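Local coordinates for protein transport protein SEC16 (Saccharomyces cerevisiae, PDB 3MZK), which helps initiate assembly of the COPII coat that forms transport vesicles at the endoplasmic reticulum, takes part in cargo selection, and is also involved in autophagy, at residues V114-S126 / W252-P264. Sequence-based numbering, arbitrary orientation.
Sequences VNWKNISKLLYNS and WKSIVAAVLINIP
Helices 116-123 and 252-261 pack antiparallel, their axes approaching to 8.3 Å at an angle of 163°, with Ser120 facing Ala257 where the backbones come closest (CA to CA 4.3 Å). Small residues permit this approach, and a hydrogen bond marks it: a chi1 of 176°, with OG opposite the backbone N, points Ser120 OG at Ala257 O, to which it donates over 2.7 Å. Ile261 N reaches that carbonyl oxygen from the opposite face of its plane, so the serine adds to the helical bond without replacing it. Two reciprocal knobs-into-holes lie side by side along one flank, while Ser120 OG sits on the other beside Ile261. Leu123 enters the hole formed by Lys253, Val256, Ala257 and Leu260, with CD1 3.5 Å from Val256 CG1; Leu260 fills that of Trp116, Ile119, Ser120 and Leu123. At the ends, aromatic faces meet aliphatic carbons: Ile263 CD1 stands 4.0 Å from the centroid of the Trp116 five-membered ring, 9° off its normal, while Ser254 CB makes a CH-pi contact over one Tyr124 face, offset toward the rim. Helix 101-111 touches Ile119, helix 214-226 backs Ile255 and Ala258, helix 294-303 meets Trp116 and Trp252, and a second subunit packs its Gln162 on Tyr124.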
ATOM      1  N   VAL B 114      13.053  17.055 -17.758  1.00120.76           N
ATOM      2  CA  VAL B 114      11.662  16.676 -17.960  1.00103.65           C
ATOM      3  C   VAL B 114      10.836  16.745 -16.670  1.00 93.70           C
ATOM      4  O   VAL B 114      11.139  16.075 -15.681  1.00 79.01           O
ATOM      5  CB  VAL B 114      11.570  15.265 -18.590  1.00 88.10           C
ATOM      6  CG1 VAL B 114      12.474  14.297 -17.849  1.00 86.57           C
ATOM      7  CG2 VAL B 114      10.137  14.768 -18.608  1.00 82.31           C
ATOM      8  N   ASN B 115       9.804  17.585 -16.697  1.00 94.06           N
ATOM      9  CA  ASN B 115       8.810  17.668 -15.634  1.00 80.93           C
ATOM     10  C   ASN B 115       7.431  17.502 -16.259  1.00 72.23           C
ATOM     11  O   ASN B 115       7.227  17.880 -17.411  1.00 80.99           O
ATOM     12  CB  ASN B 115       8.899  19.019 -14.904  1.00 50.72           C
ATOM     13  N   TRP B 116       6.488  16.935 -15.512  1.00 54.74           N
ATOM     14  CA  TRP B 116       5.121  16.791 -16.003  1.00 51.61           C
ATOM     15  C   TRP B 116       4.562  18.124 -16.486  1.00 70.13           C
ATOM     16  O   TRP B 116       3.734  18.165 -17.395  1.00 90.64           O
ATOM     17  CB  TRP B 116       4.206  16.211 -14.930  1.00 48.83           C
ATOM     18  CG  TRP B 116       4.640  14.885 -14.412  1.00 64.57           C
ATOM     19  CD1 TRP B 116       4.996  14.586 -13.132  1.00 71.31           C
ATOM     20  CD2 TRP B 116       4.774  13.672 -15.161  1.00 81.16           C
ATOM     21  NE1 TRP B 116       5.337  13.258 -13.033  1.00 82.28           N
ATOM     22  CE2 TRP B 116       5.211  12.675 -14.267  1.00 81.35           C
ATOM     23  CE3 TRP B 116       4.564  13.328 -16.501  1.00 86.08           C
ATOM     24  CZ2 TRP B 116       5.441  11.360 -14.667  1.00 77.19           C
ATOM     25  CZ3 TRP B 116       4.795  12.020 -16.898  1.00 73.54           C
ATOM     26  CH2 TRP B 116       5.227  11.054 -15.985  1.00 69.32           C
ATOM     27  N   LYS B 117       5.012  19.213 -15.873  1.00 71.67           N
ATOM     28  CA  LYS B 117       4.622  20.541 -16.321  1.00 78.35           C
ATOM     29  C   LYS B 117       5.139  20.755 -17.738  1.00 81.94           C
ATOM     30  O   LYS B 117       4.388  21.135 -18.639  1.00 79.80           O
ATOM     31  CB  LYS B 117       5.180  21.615 -15.385  1.00 75.04           C
ATOM     32  N   ASN B 118       6.425  20.492 -17.929  1.00 76.71           N
ATOM     33  CA  ASN B 118       7.053  20.682 -19.230  1.00 82.75           C
ATOM     34  C   ASN B 118       6.418  19.820 -20.311  1.00 82.17           C
ATOM     35  O   ASN B 118       6.137  20.295 -21.412  1.00 84.59           O
ATOM     36  CB  ASN B 118       8.549  20.394 -19.139  1.00 91.57           C
ATOM     37  CG  ASN B 118       9.194  21.067 -17.948  1.00100.03           C
ATOM     38  OD1 ASN B 118       9.926  20.435 -17.185  1.00103.32           O
ATOM     39  ND2 ASN B 118       8.918  22.358 -17.775  1.00 88.75           N
ATOM     40  N   ILE B 119       6.192  18.548 -19.995  1.00 68.30           N
ATOM     41  CA  ILE B 119       5.561  17.639 -20.942  1.00 71.71           C
ATOM     42  C   ILE B 119       4.143  18.102 -21.257  1.00 74.17           C
ATOM     43  O   ILE B 119       3.707  18.056 -22.409  1.00 65.79           O
ATOM     44  CB  ILE B 119       5.515  16.195 -20.411  1.00 60.97           C
ATOM     45  CG1 ILE B 119       6.926  15.628 -20.262  1.00 52.43           C
ATOM     46  CG2 ILE B 119       4.707  15.321 -21.346  1.00 45.03           C
ATOM     47  CD1 ILE B 119       6.960  14.269 -19.610  1.00 49.31           C
ATOM     48  N   SER B 120       3.429  18.549 -20.228  1.00 63.96           N
ATOM     49  CA  SER B 120       2.074  19.051 -20.403  1.00 61.96           C
ATOM     50  C   SER B 120       2.046  20.226 -21.374  1.00 64.45           C
ATOM     51  O   SER B 120       1.229  20.260 -22.293  1.00 65.13           O
ATOM     52  CB  SER B 120       1.476  19.462 -19.055  1.00 75.64           C
ATOM     53  OG  SER B 120       0.186  20.031 -19.217  1.00 84.84           O
ATOM     54  N   LYS B 121       2.944  21.183 -21.170  1.00 66.89           N
ATOM     55  CA  LYS B 121       2.987  22.392 -21.993  1.00 75.75           C
ATOM     56  C   LYS B 121       3.394  22.083 -23.425  1.00 67.74           C
ATOM     57  O   LYS B 121       3.028  22.800 -24.353  1.00 74.82           O
ATOM     58  CB  LYS B 121       3.942  23.428 -21.391  1.00 76.42           C
ATOM     59  N   LEU B 122       4.163  21.014 -23.597  1.00 62.76           N
ATOM     60  CA  LEU B 122       4.574  20.580 -24.926  1.00 56.68           C
ATOM     61  C   LEU B 122       3.373  20.090 -25.725  1.00 54.51           C
ATOM     62  O   LEU B 122       3.194  20.478 -26.873  1.00 59.04           O
ATOM     63  CB  LEU B 122       5.635  19.488 -24.827  1.00 54.97           C
ATOM     64  CG  LEU B 122       6.078  18.851 -26.141  1.00 62.90           C
ATOM     65  CD1 LEU B 122       6.629  19.901 -27.091  1.00 62.75           C
ATOM     66  CD2 LEU B 122       7.108  17.772 -25.873  1.00 64.80           C
ATOM     67  N   LEU B 123       2.548  19.244 -25.112  1.00 51.59           N
ATOM     68  CA  LEU B 123       1.329  18.762 -25.749  1.00 43.92           C
ATOM     69  C   LEU B 123       0.388  19.903 -26.089  1.00 57.88           C
ATOM     70  O   LEU B 123      -0.180  19.949 -27.178  1.00 74.72           O
ATOM     71  CB  LEU B 123       0.595  17.772 -24.847  1.00 45.96           C
ATOM     72  CG  LEU B 123       1.259  16.419 -24.601  1.00 53.06           C
ATOM     73  CD1 LEU B 123       0.443  15.592 -23.628  1.00 64.66           C
ATOM     74  CD2 LEU B 123       1.439  15.672 -25.904  1.00 57.32           C
ATOM     75  N   TYR B 124       0.224  20.829 -25.152  1.00 71.16           N
ATOM     76  CA  TYR B 124      -0.792  21.864 -25.288  1.00 72.51           C
ATOM     77  C   TYR B 124      -0.365  23.151 -24.605  1.00 74.53           C
ATOM     78  O   TYR B 124      -0.135  23.172 -23.395  1.00 80.89           O
ATOM     79  CB  TYR B 124      -2.104  21.365 -24.686  1.00 70.33           C
ATOM     80  CG  TYR B 124      -3.284  22.284 -24.873  1.00 80.10           C
ATOM     81  CD1 TYR B 124      -3.951  22.356 -26.091  1.00 73.55           C
ATOM     82  CD2 TYR B 124      -3.754  23.060 -23.819  1.00 93.42           C
ATOM     83  CE1 TYR B 124      -5.045  23.188 -26.258  1.00 86.63           C
ATOM     84  CE2 TYR B 124      -4.847  23.896 -23.974  1.00 90.87           C
ATOM     85  CZ  TYR B 124      -5.487  23.956 -25.193  1.00 97.24           C
ATOM     86  OH  TYR B 124      -6.572  24.788 -25.344  1.00108.53           O
ATOM     87  N   ASN B 125      -0.251  24.221 -25.385  1.00 77.03           N
ATOM     88  CA  ASN B 125       0.081  25.525 -24.831  1.00 73.39           C
ATOM     89  C   ASN B 125      -1.086  26.079 -24.036  1.00 72.31           C
ATOM     90  O   ASN B 125      -2.126  26.411 -24.598  1.00 72.73           O
ATOM     91  CB  ASN B 125       0.445  26.510 -25.933  1.00 83.83           C
ATOM     92  CG  ASN B 125       0.713  27.899 -25.395  1.00 96.10           C
ATOM     93  OD1 ASN B 125       1.239  28.049 -24.293  1.00 94.68           O
ATOM     94  ND2 ASN B 125       0.336  28.923 -26.157  1.00 96.12           N
ATOM     95  N   SER B 126      -0.911  26.181 -22.725  1.00 81.46           N
ATOM     96  CA  SER B 126      -1.998  26.604 -21.851  1.00 84.72           C
ATOM     97  C   SER B 126      -2.062  28.120 -21.695  1.00 81.11           C
ATOM     98  O   SER B 126      -2.982  28.646 -21.076  1.00 86.52           O
ATOM     99  CB  SER B 126      -1.880  25.934 -20.477  1.00 86.51           C
ATOM    100  OG  SER B 126      -0.692  26.326 -19.811  1.00 89.37           O
ATOM    101  N   TRP B 252      -7.124  14.885 -28.082  1.00 57.36           N
ATOM    102  CA  TRP B 252      -6.303  14.059 -27.203  1.00 59.63           C
ATOM    103  C   TRP B 252      -5.136  14.826 -26.598  1.00 68.95           C
ATOM    104  O   TRP B 252      -4.729  14.561 -25.470  1.00 81.14           O
ATOM    105  CB  TRP B 252      -5.782  12.824 -27.940  1.00 54.36           C
ATOM    106  CG  TRP B 252      -4.724  13.113 -28.969  1.00 63.50           C
ATOM    107  CD1 TRP B 252      -4.921  13.421 -30.284  1.00 65.77           C
ATOM    108  CD2 TRP B 252      -3.305  13.109 -28.769  1.00 66.52           C
ATOM    109  NE1 TRP B 252      -3.715  13.612 -30.912  1.00 61.24           N
ATOM    110  CE2 TRP B 252      -2.707  13.426 -30.005  1.00 60.63           C
ATOM    111  CE3 TRP B 252      -2.483  12.872 -27.664  1.00 60.34           C
ATOM    112  CZ2 TRP B 252      -1.330  13.510 -30.167  1.00 59.86           C
ATOM    113  CZ3 TRP B 252      -1.113  12.958 -27.828  1.00 59.76           C
ATOM    114  CH2 TRP B 252      -0.551  13.273 -29.069  1.00 60.47           C
ATOM    115  N   LYS B 253      -4.597  15.779 -27.346  1.00 68.81           N
ATOM    116  CA  LYS B 253      -3.446  16.536 -26.875  1.00 63.09           C
ATOM    117  C   LYS B 253      -3.729  17.332 -25.597  1.00 61.49           C
ATOM    118  O   LYS B 253      -2.957  17.268 -24.642  1.00 52.22           O
ATOM    119  CB  LYS B 253      -2.923  17.452 -27.978  1.00 52.01           C
ATOM    120  CG  LYS B 253      -1.910  16.793 -28.876  1.00 50.57           C
ATOM    121  CD  LYS B 253      -1.364  17.780 -29.884  1.00 60.18           C
ATOM    122  CE  LYS B 253      -0.377  17.135 -30.832  1.00 57.13           C
ATOM    123  NZ  LYS B 253       0.052  18.110 -31.862  1.00 57.53           N
ATOM    124  N   SER B 254      -4.831  18.077 -25.588  1.00 62.33           N
ATOM    125  CA  SER B 254      -5.194  18.891 -24.432  1.00 64.91           C
ATOM    126  C   SER B 254      -5.696  18.034 -23.276  1.00 65.67           C
ATOM    127  O   SER B 254      -5.563  18.408 -22.114  1.00 64.93           O
ATOM    128  CB  SER B 254      -6.245  19.935 -24.815  1.00 78.55           C
ATOM    129  OG  SER B 254      -7.373  19.326 -25.418  1.00 90.50           O
ATOM    130  N   ILE B 255      -6.277  16.884 -23.604  1.00 66.96           N
ATOM    131  CA  ILE B 255      -6.771  15.958 -22.591  1.00 61.65           C
ATOM    132  C   ILE B 255      -5.624  15.394 -21.756  1.00 57.74           C
ATOM    133  O   ILE B 255      -5.608  15.516 -20.537  1.00 50.92           O
ATOM    134  CB  ILE B 255      -7.545  14.791 -23.225  1.00 54.86           C
ATOM    135  CG1 ILE B 255      -8.786  15.309 -23.952  1.00 48.78           C
ATOM    136  CG2 ILE B 255      -7.929  13.777 -22.170  1.00 44.91           C
ATOM    137  CD1 ILE B 255      -9.620  14.217 -24.588  1.00 54.52           C
ATOM    138  N   VAL B 256      -4.662  14.774 -22.423  1.00 53.35           N
ATOM    139  CA  VAL B 256      -3.495  14.243 -21.741  1.00 51.22           C
ATOM    140  C   VAL B 256      -2.772  15.353 -20.981  1.00 52.04           C
ATOM    141  O   VAL B 256      -2.329  15.155 -19.853  1.00 52.55           O
ATOM    142  CB  VAL B 256      -2.534  13.546 -22.735  1.00 46.36           C
ATOM    143  CG1 VAL B 256      -1.285  13.047 -22.022  1.00 39.47           C
ATOM    144  CG2 VAL B 256      -3.245  12.397 -23.412  1.00 56.55           C
ATOM    145  N   ALA B 257      -2.670  16.525 -21.600  1.00 59.75           N
ATOM    146  CA  ALA B 257      -1.991  17.665 -20.985  1.00 56.74           C
ATOM    147  C   ALA B 257      -2.660  18.077 -19.678  1.00 52.83           C
ATOM    148  O   ALA B 257      -1.986  18.436 -18.716  1.00 60.02           O
ATOM    149  CB  ALA B 257      -1.929  18.843 -21.953  1.00 40.11           C
ATOM    150  N   ALA B 258      -3.987  18.016 -19.651  1.00 44.86           N
ATOM    151  CA  ALA B 258      -4.743  18.335 -18.448  1.00 50.97           C
ATOM    152  C   ALA B 258      -4.414  17.357 -17.330  1.00 65.68           C
ATOM    153  O   ALA B 258      -4.198  17.758 -16.184  1.00 72.06           O
ATOM    154  CB  ALA B 258      -6.234  18.331 -18.732  1.00 35.76           C
ATOM    155  N   VAL B 259      -4.374  16.071 -17.666  1.00 49.76           N
ATOM    156  CA  VAL B 259      -4.068  15.043 -16.680  1.00 49.88           C
ATOM    157  C   VAL B 259      -2.668  15.219 -16.101  1.00 57.57           C
ATOM    158  O   VAL B 259      -2.488  15.217 -14.885  1.00 51.12           O
ATOM    159  CB  VAL B 259      -4.210  13.629 -17.271  1.00 57.29           C
ATOM    160  CG1 VAL B 259      -3.637  12.595 -16.319  1.00 61.19           C
ATOM    161  CG2 VAL B 259      -5.666  13.331 -17.579  1.00 45.16           C
ATOM    162  N   LEU B 260      -1.680  15.384 -16.973  1.00 52.52           N
ATOM    163  CA  LEU B 260      -0.291  15.487 -16.531  1.00 56.25           C
ATOM    164  C   LEU B 260      -0.055  16.685 -15.613  1.00 57.02           C
ATOM    165  O   LEU B 260       0.652  16.581 -14.612  1.00 68.86           O
ATOM    166  CB  LEU B 260       0.663  15.534 -17.733  1.00 38.60           C
ATOM    167  CG  LEU B 260       0.649  14.296 -18.633  1.00 47.38           C
ATOM    168  CD1 LEU B 260       1.641  14.441 -19.777  1.00 46.83           C
ATOM    169  CD2 LEU B 260       0.933  13.031 -17.832  1.00 35.34           C
ATOM    170  N   ILE B 261      -0.656  17.818 -15.958  1.00 55.96           N
ATOM    171  CA  ILE B 261      -0.417  19.056 -15.223  1.00 64.06           C
ATOM    172  C   ILE B 261      -1.084  19.030 -13.854  1.00 66.15           C
ATOM    173  O   ILE B 261      -0.804  19.872 -13.009  1.00 64.48           O
ATOM    174  CB  ILE B 261      -0.895  20.290 -16.016  1.00 50.59           C
ATOM    175  CG1 ILE B 261      -0.098  21.530 -15.609  1.00 47.57           C
ATOM    176  CG2 ILE B 261      -2.387  20.499 -15.837  1.00 51.03           C
ATOM    177  CD1 ILE B 261      -0.369  22.740 -16.488  1.00 45.56           C
ATOM    178  N   ASN B 262      -1.961  18.057 -13.638  1.00 56.43           N
ATOM    179  CA  ASN B 262      -2.651  17.919 -12.362  1.00 48.79           C
ATOM    180  C   ASN B 262      -2.053  16.829 -11.487  1.00 65.05           C
ATOM    181  O   ASN B 262      -2.626  16.462 -10.462  1.00 61.27           O
ATOM    182  CB  ASN B 262      -4.138  17.645 -12.578  1.00 61.15           C
ATOM    183  CG  ASN B 262      -4.899  18.882 -12.972  1.00 70.16           C
ATOM    184  OD1 ASN B 262      -4.741  19.936 -12.364  1.00 84.83           O
ATOM    185  ND2 ASN B 262      -5.725  18.768 -14.000  1.00 80.13           N
ATOM    186  N   ILE B 263      -0.907  16.302 -11.900  1.00 71.87           N
ATOM    187  CA  ILE B 263      -0.212  15.301 -11.102  1.00 76.97           C
ATOM    188  C   ILE B 263       0.445  15.985  -9.907  1.00 73.61           C
ATOM    189  O   ILE B 263       1.171  16.964 -10.070  1.00 67.51           O
ATOM    190  CB  ILE B 263       0.851  14.544 -11.928  1.00 74.49           C
ATOM    191  CG1 ILE B 263       0.186  13.723 -13.030  1.00 63.16           C
ATOM    192  CG2 ILE B 263       1.682  13.631 -11.036  1.00 67.02           C
ATOM    193  CD1 ILE B 263       1.159  12.883 -13.815  1.00 62.39           C
ATOM    194  N   PRO B 264       0.175  15.486  -8.695  1.00 68.56           N
ATOM    195  CA  PRO B 264       0.744  16.089  -7.486  1.00 75.63           C
ATOM    196  C   PRO B 264       2.267  16.089  -7.524  1.00 86.99           C
ATOM    197  O   PRO B 264       2.875  15.032  -7.686  1.00 83.33           O
ATOM    198  CB  PRO B 264       0.240  15.172  -6.372  1.00 66.64           C
ATOM    199  CG  PRO B 264      -1.004  14.563  -6.926  1.00 63.99           C
ATOM    200  CD  PRO B 264      -0.723  14.364  -8.383  1.00 61.77           C
TER